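Local atomic coordinates of uncharacterized protein (PDB entry 3OMT), a protein that probably binds DNA through a helix-turn-helix domain, as the putative antitoxin component of a toxin-antitoxin system of the Xre family. Residues 62-65 / 66-69; 48-51 / 52-55; 31-35 / 36-40. All coordinates share one frame; numbering follows the deposited sequence.

In the fold
The chain runs through helices 13-20, 24-30, 35-42 and 50-60. Contact 3 (31-40) comes first. It closes the turn between helices 24-30 and 35-42 and starts the latter. Contact 2 (48-55) follows and starts helix 50-60, where D55 O packs on L31 CD2 of contact 3. Contact 1 (62-69) comes last and closes the turn after helix 50-60. The three are local and in series; none nests in or crosses another. Contacts 1 and 2 touch, with L67 CD1 lying 3.3 Å from L53 O, and both reach the second subunit. Contacts 1 and 3 lie on opposite sides of the chain's centre, about 18 Å apart between their centres.

Contact 1: 62-65 / 66-69; sequences VDVR and ELIV
V62 and L67 meet through their methyl groups. V62 CG2 lies 4.2 Å from L67 CD2, and the two side chains cross at about a right angle. V64 makes a looser touch, with its CG2 4.4 Å from L67 CD1. This apolar side is covered by two helices. V62 and L67 both rest on V16 of helix 13-20. V64 packs on F54 and A57 of helix 50-60, and L67 on I56.

Three successive backbone bonds tighten the turn, each spanning three residues. E66 N gives to D63 O at 2.9 Å, and L67 N gives to V64 O at 3.0 Å. I68 N to R65 O is longer, at 3.3 Å.

The polar side chains add an Asx turn. D63 OD1 takes R65 N at 3.0 Å, nearly straight (168°), from above the carboxylate plane. With CG anti to the backbone N (chi1 -177°), it lies beside the carbonyl carbon, on the side of the following residues, where OD1 meets R65 N. T71 N of the second subunit also gives to OD1, and S70 OG of that subunit bonds OD2. The extended R65 chain crosses to the second subunit, where NH2 bonds I68 O; the same bond is made in return.

E66 stretches back along the turn. A water links its carboxylate to the backbone: it accepts from D63 N and donates to E66 OE2 at 2.8 Å. The two carboxylates come no closer than 5.2 Å, between D63 OD2 and E66 OE2. The bonds to the D63 carboxylate probably ease their repulsion. V62 and L67 thus pack on helices of their own chain, V64 and I68 also meet the second subunit, and the D63 carboxylate both shapes the turn and bonds across the interface.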
loop_
_atom_site.group_PDB
_atom_site.type_symbol
_atom_site.label_atom_id
_atom_site.label_comp_id
_atom_site.label_asym_id
_atom_site.label_seq_id
_atom_site.Cartn_x
_atom_site.Cartn_y
_atom_site.Cartn_z
ATOM N N VAL A 62 -14.211 -3.373 0.746
ATOM C CA VAL A 62 -13.686 -2.586 1.840
ATOM C C VAL A 62 -12.824 -1.491 1.251
ATOM O O VAL A 62 -12.307 -1.605 0.139
ATOM C CB VAL A 62 -12.812 -3.450 2.860
ATOM C CG1 VAL A 62 -13.655 -4.515 3.473
ATOM C CG2 VAL A 62 -11.532 -4.024 2.197
ATOM N N ASP A 63 -12.641 -0.428 2.027
ATOM C CA ASP A 63 -11.694 0.613 1.680
ATOM C C ASP A 63 -10.315 -0.042 1.684
ATOM O O ASP A 63 -9.946 -0.722 2.627
ATOM C CB ASP A 63 -11.788 1.721 2.742
ATOM C CG ASP A 63 -10.905 2.911 2.485
ATOM O OD1 ASP A 63 -10.033 2.893 1.662
ATOM O OD2 ASP A 63 -11.111 3.926 3.199
ATOM N N VAL A 64 -9.577 0.156 0.609
ATOM C CA VAL A 64 -8.223 -0.365 0.466
ATOM C C VAL A 64 -7.358 0.001 1.683
ATOM O O VAL A 64 -6.484 -0.777 2.100
ATOM C CB VAL A 64 -7.604 0.113 -0.871
ATOM C CG1 VAL A 64 -7.389 1.676 -0.882
ATOM C CG2 VAL A 64 -6.268 -0.631 -1.158
ATOM N N ARG A 65 -7.621 1.157 2.282
ATOM C CA ARG A 65 -6.812 1.589 3.438
ATOM C C ARG A 65 -6.894 0.589 4.599
ATOM O O ARG A 65 -5.924 0.475 5.412
ATOM C CB ARG A 65 -7.250 2.950 3.913
ATOM C CG ARG A 65 -6.852 4.081 2.975
ATOM C CD ARG A 65 -7.305 5.416 3.470
ATOM N NE ARG A 65 -6.787 6.476 2.594
ATOM C CZ ARG A 65 -6.987 7.784 2.820
ATOM N NH1 ARG A 65 -7.755 8.205 3.839
ATOM N NH2 ARG A 65 -6.427 8.663 2.020
ATOM N N GLU A 66 -8.026 -0.119 4.719
ATOM C CA GLU A 66 -8.193 -1.064 5.815
ATOM C C GLU A 66 -7.314 -2.318 5.671
ATOM O O GLU A 66 -7.153 -3.053 6.629
ATOM C CB GLU A 66 -9.684 -1.483 5.940
ATOM C CG GLU A 66 -10.541 -0.308 6.328
ATOM C CD GLU A 66 -11.989 -0.674 6.516
ATOM O OE1 GLU A 66 -12.283 -1.879 6.694
ATOM O OE2 GLU A 66 -12.830 0.264 6.507
ATOM N N LEU A 67 -6.760 -2.568 4.473
ATOM C CA LEU A 67 -5.918 -3.742 4.258
ATOM C C LEU A 67 -4.520 -3.532 4.799
ATOM O O LEU A 67 -3.771 -4.475 4.881
ATOM C CB LEU A 67 -5.835 -4.059 2.787
ATOM C CG LEU A 67 -7.139 -4.485 2.085
ATOM C CD1 LEU A 67 -6.982 -4.638 0.557
ATOM C CD2 LEU A 67 -7.748 -5.720 2.780
ATOM N N ILE A 68 -4.163 -2.286 5.119
ATOM C CA ILE A 68 -2.812 -1.890 5.565
ATOM C C ILE A 68 -2.895 -1.579 7.061
ATOM O O ILE A 68 -3.873 -0.966 7.499
ATOM C CB ILE A 68 -2.353 -0.623 4.758
ATOM C CG1 ILE A 68 -2.444 -0.926 3.262
ATOM C CG2 ILE A 68 -0.943 -0.160 5.198
ATOM C CD1 ILE A 68 -1.721 -2.181 2.927
ATOM N N VAL A 69 -1.888 -1.950 7.841
ATOM C CA VAL A 69 -1.914 -1.578 9.260
ATOM C C VAL A 69 -1.656 -0.061 9.375
ATOM O O VAL A 69 -0.883 0.528 8.605
ATOM C CB VAL A 69 -0.921 -2.375 10.123
ATOM C CG1 VAL A 69 -1.288 -3.878 10.099
ATOM C CG2 VAL A 69 0.578 -2.200 9.671
HETATM O O HOH W 1 -14.590 -0.064 4.368
#

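Contact 2: 48-51 / 52-55; sequences PSLE and TLFD
P48 and L53 cross obliquely, the proline ring lying against the leucine tip. P48 CG is 3.7 Å from L53 CD2. One step along the ring, P48 CB meets T52 CG2 at 3.9 Å. P48 and T52 also both rest on W41 of helix 35-42, so this side ties two helices together.

L50 and F54 lie side by side and point the same way. In one of two L50 conformers, L50 CD1 is 3.8 Å from F54 CE2. That methyl also approaches L53, whose side chain crosses L50 at about a right angle. The F54 ring turns its edge to the backbone: CD2 is 3.2 Å from L50 O, which lies in the ring plane.

S49 is the N-cap of helix 50-60, the last helix of this helix-turn-helix domain. Its OG turns toward T52, and S49 OG and T52 OG1 share a hydrogen bond of 2.9 Å. The T52 hydroxyl is placed for this by standing anti to its carbonyl carbon (chi1 -63°). A water bridges the same pair a second way, accepting from S49 N and bonding T52 OG1.

The helix ladder starts at once. L53 N gives to S49 O at 2.9 Å, F54 N to L50 O, and D55 N to E51 O. On the side where D55 is exposed, a second water donates to both E51 O and D55 OD1, at 2.8 Å from E51 O. Beyond the chain, F54 meets F10 of the second subunit edge-to-face, and L53 packs on L50 of that subunit.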
loop_
_atom_site.group_PDB
_atom_site.type_symbol
_atom_site.label_atom_id
_atom_site.label_comp_id
_atom_site.label_asym_id
_atom_site.label_seq_id
_atom_site.Cartn_x
_atom_site.Cartn_y
_atom_site.Cartn_z
ATOM N N PRO A 48 1.589 -7.760 -1.304
ATOM C CA PRO A 48 1.024 -7.447 -2.623
ATOM C C PRO A 48 1.458 -6.061 -3.082
ATOM O O PRO A 48 1.777 -5.233 -2.256
ATOM C CB PRO A 48 -0.486 -7.464 -2.379
ATOM C CG PRO A 48 -0.643 -7.409 -0.948
ATOM C CD PRO A 48 0.604 -7.655 -0.222
ATOM N N SER A 49 1.479 -5.836 -4.404
ATOM C CA SER A 49 1.634 -4.500 -4.932
ATOM C C SER A 49 0.460 -3.606 -4.533
ATOM O O SER A 49 -0.618 -4.069 -4.182
ATOM C CB SER A 49 1.687 -4.513 -6.457
ATOM O OG SER A 49 0.461 -4.933 -7.024
ATOM N N LEU A 50 0.661 -2.309 -4.649
ATOM C CA LEU A 50 -0.419 -1.399 -4.327
ATOM C C LEU A 50 -1.588 -1.625 -5.279
ATOM O O LEU A 50 -2.745 -1.675 -4.834
ATOM C CB LEU A 50 0.041 0.045 -4.334
ATOM C CG LEU A 50 -1.024 1.061 -3.971
ATOM C CD1 LEU A 50 -1.506 0.782 -2.523
ATOM C CD2 LEU A 50 -0.398 2.471 -4.050
ATOM N N GLU A 51 -1.312 -1.838 -6.569
ATOM C CA GLU A 51 -2.420 -2.124 -7.514
ATOM C C GLU A 51 -3.193 -3.386 -7.124
ATOM O O GLU A 51 -4.429 -3.382 -7.137
ATOM C CB GLU A 51 -1.923 -2.229 -8.942
ATOM C CG GLU A 51 -1.211 -0.978 -9.414
ATOM C CD GLU A 51 0.328 -0.970 -9.255
ATOM O OE1 GLU A 51 0.910 -1.473 -8.226
ATOM O OE2 GLU A 51 0.946 -0.372 -10.177
ATOM N N THR A 52 -2.476 -4.418 -6.667
ATOM C CA THR A 52 -3.145 -5.635 -6.233
ATOM C C THR A 52 -4.004 -5.377 -4.992
ATOM O O THR A 52 -5.111 -5.924 -4.837
ATOM C CB THR A 52 -2.111 -6.742 -6.003
ATOM O OG1 THR A 52 -1.499 -6.989 -7.288
ATOM C CG2 THR A 52 -2.762 -8.069 -5.484
ATOM N N LEU A 53 -3.492 -4.546 -4.088
ATOM C CA LEU A 53 -4.265 -4.212 -2.890
ATOM C C LEU A 53 -5.622 -3.603 -3.276
ATOM O O LEU A 53 -6.635 -3.896 -2.664
ATOM C CB LEU A 53 -3.511 -3.253 -1.977
ATOM C CG LEU A 53 -2.415 -3.803 -1.070
ATOM C CD1 LEU A 53 -1.540 -2.706 -0.465
ATOM C CD2 LEU A 53 -2.968 -4.747 0.002
ATOM N N PHE A 54 -5.645 -2.757 -4.303
ATOM C CA PHE A 54 -6.913 -2.159 -4.739
ATOM C C PHE A 54 -7.869 -3.269 -5.266
ATOM O O PHE A 54 -9.066 -3.227 -4.994
ATOM C CB PHE A 54 -6.707 -1.057 -5.796
ATOM C CG PHE A 54 -6.360 0.299 -5.220
ATOM C CD1 PHE A 54 -7.270 1.348 -5.265
ATOM C CD2 PHE A 54 -5.144 0.506 -4.614
ATOM C CE1 PHE A 54 -6.981 2.583 -4.733
ATOM C CE2 PHE A 54 -4.837 1.715 -4.068
ATOM C CZ PHE A 54 -5.742 2.782 -4.136
ATOM N N ASP A 55 -7.336 -4.238 -5.995
ATOM C CA ASP A 55 -8.111 -5.392 -6.502
ATOM C C ASP A 55 -8.683 -6.228 -5.345
ATOM O O ASP A 55 -9.839 -6.597 -5.371
ATOM C CB ASP A 55 -7.234 -6.272 -7.375
ATOM C CG ASP A 55 -6.953 -5.682 -8.739
ATOM O OD1 ASP A 55 -7.615 -4.702 -9.168
ATOM O OD2 ASP A 55 -6.044 -6.237 -9.397
HETATM O O HOH W 2 0.947 -8.135 -6.231
HETATM O O HOH W 3 -5.882 -2.445 -9.399
#

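Contact 3: 31-35 / 36-40; sequences LDKNK and TTVSK
K33 and V38 touch where the turn enters helix 35-42. V38 CG2 lies 4.0 Å from K33 CB and 3.8 Å from N34 O. With chi1 at 170°, CG2 lies beside the backbone N and anti to the carbonyl carbon, facing the turn. V38 is the buried member of the contact, packed on L27 and T28 of helix 24-30.

The other side is loose. The K33 chain bends beyond CG and its end leads away, while K35 runs out extended. N34 is the N-cap, but its side chain makes no capping bond. A water accepts from N34 N at 2.9 Å and reaches T37 OG1 only weakly.

The first helical bond is also weak, V38 N to N34 O at 3.4 Å. The next is firmer, S39 N to K35 O at 3.0 Å and 161°. Before them, D32 closes helix 24-30 in a Schellman motif. This is the turn between two successive helices, and in Xre-type domains the second commonly reads DNA. V38 packs the helix start on helix 24-30, while the exposed K33 and K35 probably make this surface more positive, which would be consistent with an approach to DNA phosphates.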
loop_
_atom_site.group_PDB
_atom_site.type_symbol
_atom_site.label_atom_id
_atom_site.label_comp_id
_atom_site.label_asym_id
_atom_site.label_seq_id
_atom_site.Cartn_x
_atom_site.Cartn_y
_atom_site.Cartn_z
ATOM N N LEU A 31 -9.533 -13.740 -7.371
ATOM C CA LEU A 31 -8.527 -12.925 -8.062
ATOM C C LEU A 31 -7.734 -13.695 -9.109
ATOM O O LEU A 31 -6.829 -13.131 -9.705
ATOM C CB LEU A 31 -7.546 -12.254 -7.051
ATOM C CG LEU A 31 -8.176 -11.286 -6.065
ATOM C CD1 LEU A 31 -7.080 -10.672 -5.167
ATOM C CD2 LEU A 31 -8.962 -10.205 -6.811
ATOM N N ASP A 32 -8.055 -14.975 -9.351
ATOM C CA ASP A 32 -7.363 -15.791 -10.369
ATOM C C ASP A 32 -5.858 -15.817 -10.064
ATOM O O ASP A 32 -5.047 -15.572 -10.932
ATOM C CB ASP A 32 -7.683 -15.233 -11.758
ATOM C CG ASP A 32 -7.234 -16.127 -12.896
ATOM O OD1 ASP A 32 -7.084 -17.359 -12.695
ATOM O OD2 ASP A 32 -7.074 -15.565 -14.028
ATOM N N LYS A 33 -5.514 -16.057 -8.791
ATOM C CA LYS A 33 -4.137 -16.051 -8.324
ATOM C C LYS A 33 -3.686 -17.486 -7.988
ATOM O O LYS A 33 -4.457 -18.434 -8.010
ATOM C CB LYS A 33 -3.974 -15.153 -7.068
ATOM C CG LYS A 33 -4.157 -13.674 -7.306
ATOM C CD LYS A 33 -2.989 -13.098 -8.063
ATOM C CE LYS A 33 -3.172 -11.639 -8.397
ATOM N NZ LYS A 33 -2.087 -11.192 -9.336
ATOM N N ASN A 34 -2.414 -17.628 -7.696
ATOM C CA ASN A 34 -1.852 -18.886 -7.212
ATOM C C ASN A 34 -2.004 -18.951 -5.691
ATOM O O ASN A 34 -1.970 -17.922 -5.005
ATOM C CB ASN A 34 -0.391 -19.019 -7.599
ATOM C CG ASN A 34 -0.189 -18.961 -9.108
ATOM O OD1 ASN A 34 -1.159 -19.108 -9.903
ATOM N ND2 ASN A 34 1.058 -18.727 -9.521
ATOM N N LYS A 35 -2.140 -20.146 -5.160
ATOM C CA LYS A 35 -2.446 -20.313 -3.738
ATOM C C LYS A 35 -1.316 -19.846 -2.859
ATOM O O LYS A 35 -1.554 -19.220 -1.803
ATOM C CB LYS A 35 -2.786 -21.782 -3.375
ATOM C CG LYS A 35 -1.697 -22.777 -3.576
ATOM C CD LYS A 35 -2.185 -24.227 -3.306
ATOM C CE LYS A 35 -1.198 -25.265 -3.959
ATOM N NZ LYS A 35 -1.592 -26.721 -3.782
ATOM N N THR A 36 -0.072 -20.086 -3.269
ATOM C CA THR A 36 1.026 -19.709 -2.374
ATOM C C THR A 36 1.205 -18.186 -2.279
ATOM O O THR A 36 1.592 -17.628 -1.227
ATOM C CB THR A 36 2.335 -20.362 -2.789
ATOM O OG1 THR A 36 2.156 -21.770 -2.883
ATOM C CG2 THR A 36 3.336 -20.114 -1.758
ATOM N N THR A 37 0.935 -17.513 -3.382
ATOM C CA THR A 37 0.997 -16.057 -3.437
ATOM C C THR A 37 0.069 -15.449 -2.374
ATOM O O THR A 37 0.479 -14.585 -1.579
ATOM C CB THR A 37 0.580 -15.579 -4.806
ATOM O OG1 THR A 37 1.516 -16.069 -5.774
ATOM C CG2 THR A 37 0.467 -14.046 -4.870
ATOM N N VAL A 38 -1.167 -15.923 -2.353
ATOM C CA VAL A 38 -2.162 -15.424 -1.397
ATOM C C VAL A 38 -1.797 -15.789 0.030
ATOM O O VAL A 38 -1.899 -14.983 0.951
ATOM C CB VAL A 38 -3.595 -15.876 -1.779
ATOM C CG1 VAL A 38 -4.569 -15.576 -0.674
ATOM C CG2 VAL A 38 -3.975 -15.261 -3.115
ATOM N N SER A 39 -1.314 -17.009 0.222
ATOM C CA SER A 39 -0.906 -17.435 1.540
ATOM C C SER A 39 0.183 -16.533 2.141
ATOM O O SER A 39 0.114 -16.167 3.332
ATOM C CB SER A 39 -0.405 -18.885 1.493
ATOM O OG SER A 39 -0.081 -19.314 2.805
ATOM N N LYS A 40 1.168 -16.180 1.324
ATOM C CA LYS A 40 2.301 -15.395 1.782
ATOM C C LYS A 40 1.877 -13.943 2.038
ATOM O O LYS A 40 2.460 -13.259 2.882
ATOM C CB LYS A 40 3.434 -15.489 0.761
ATOM C CG LYS A 40 4.059 -16.865 0.861
ATOM C CD LYS A 40 5.338 -17.003 0.100
ATOM C CE LYS A 40 5.891 -18.420 0.243
ATOM N NZ LYS A 40 6.224 -18.808 1.654
HETATM O O HOH W 4 -0.524 -15.468 -8.241
#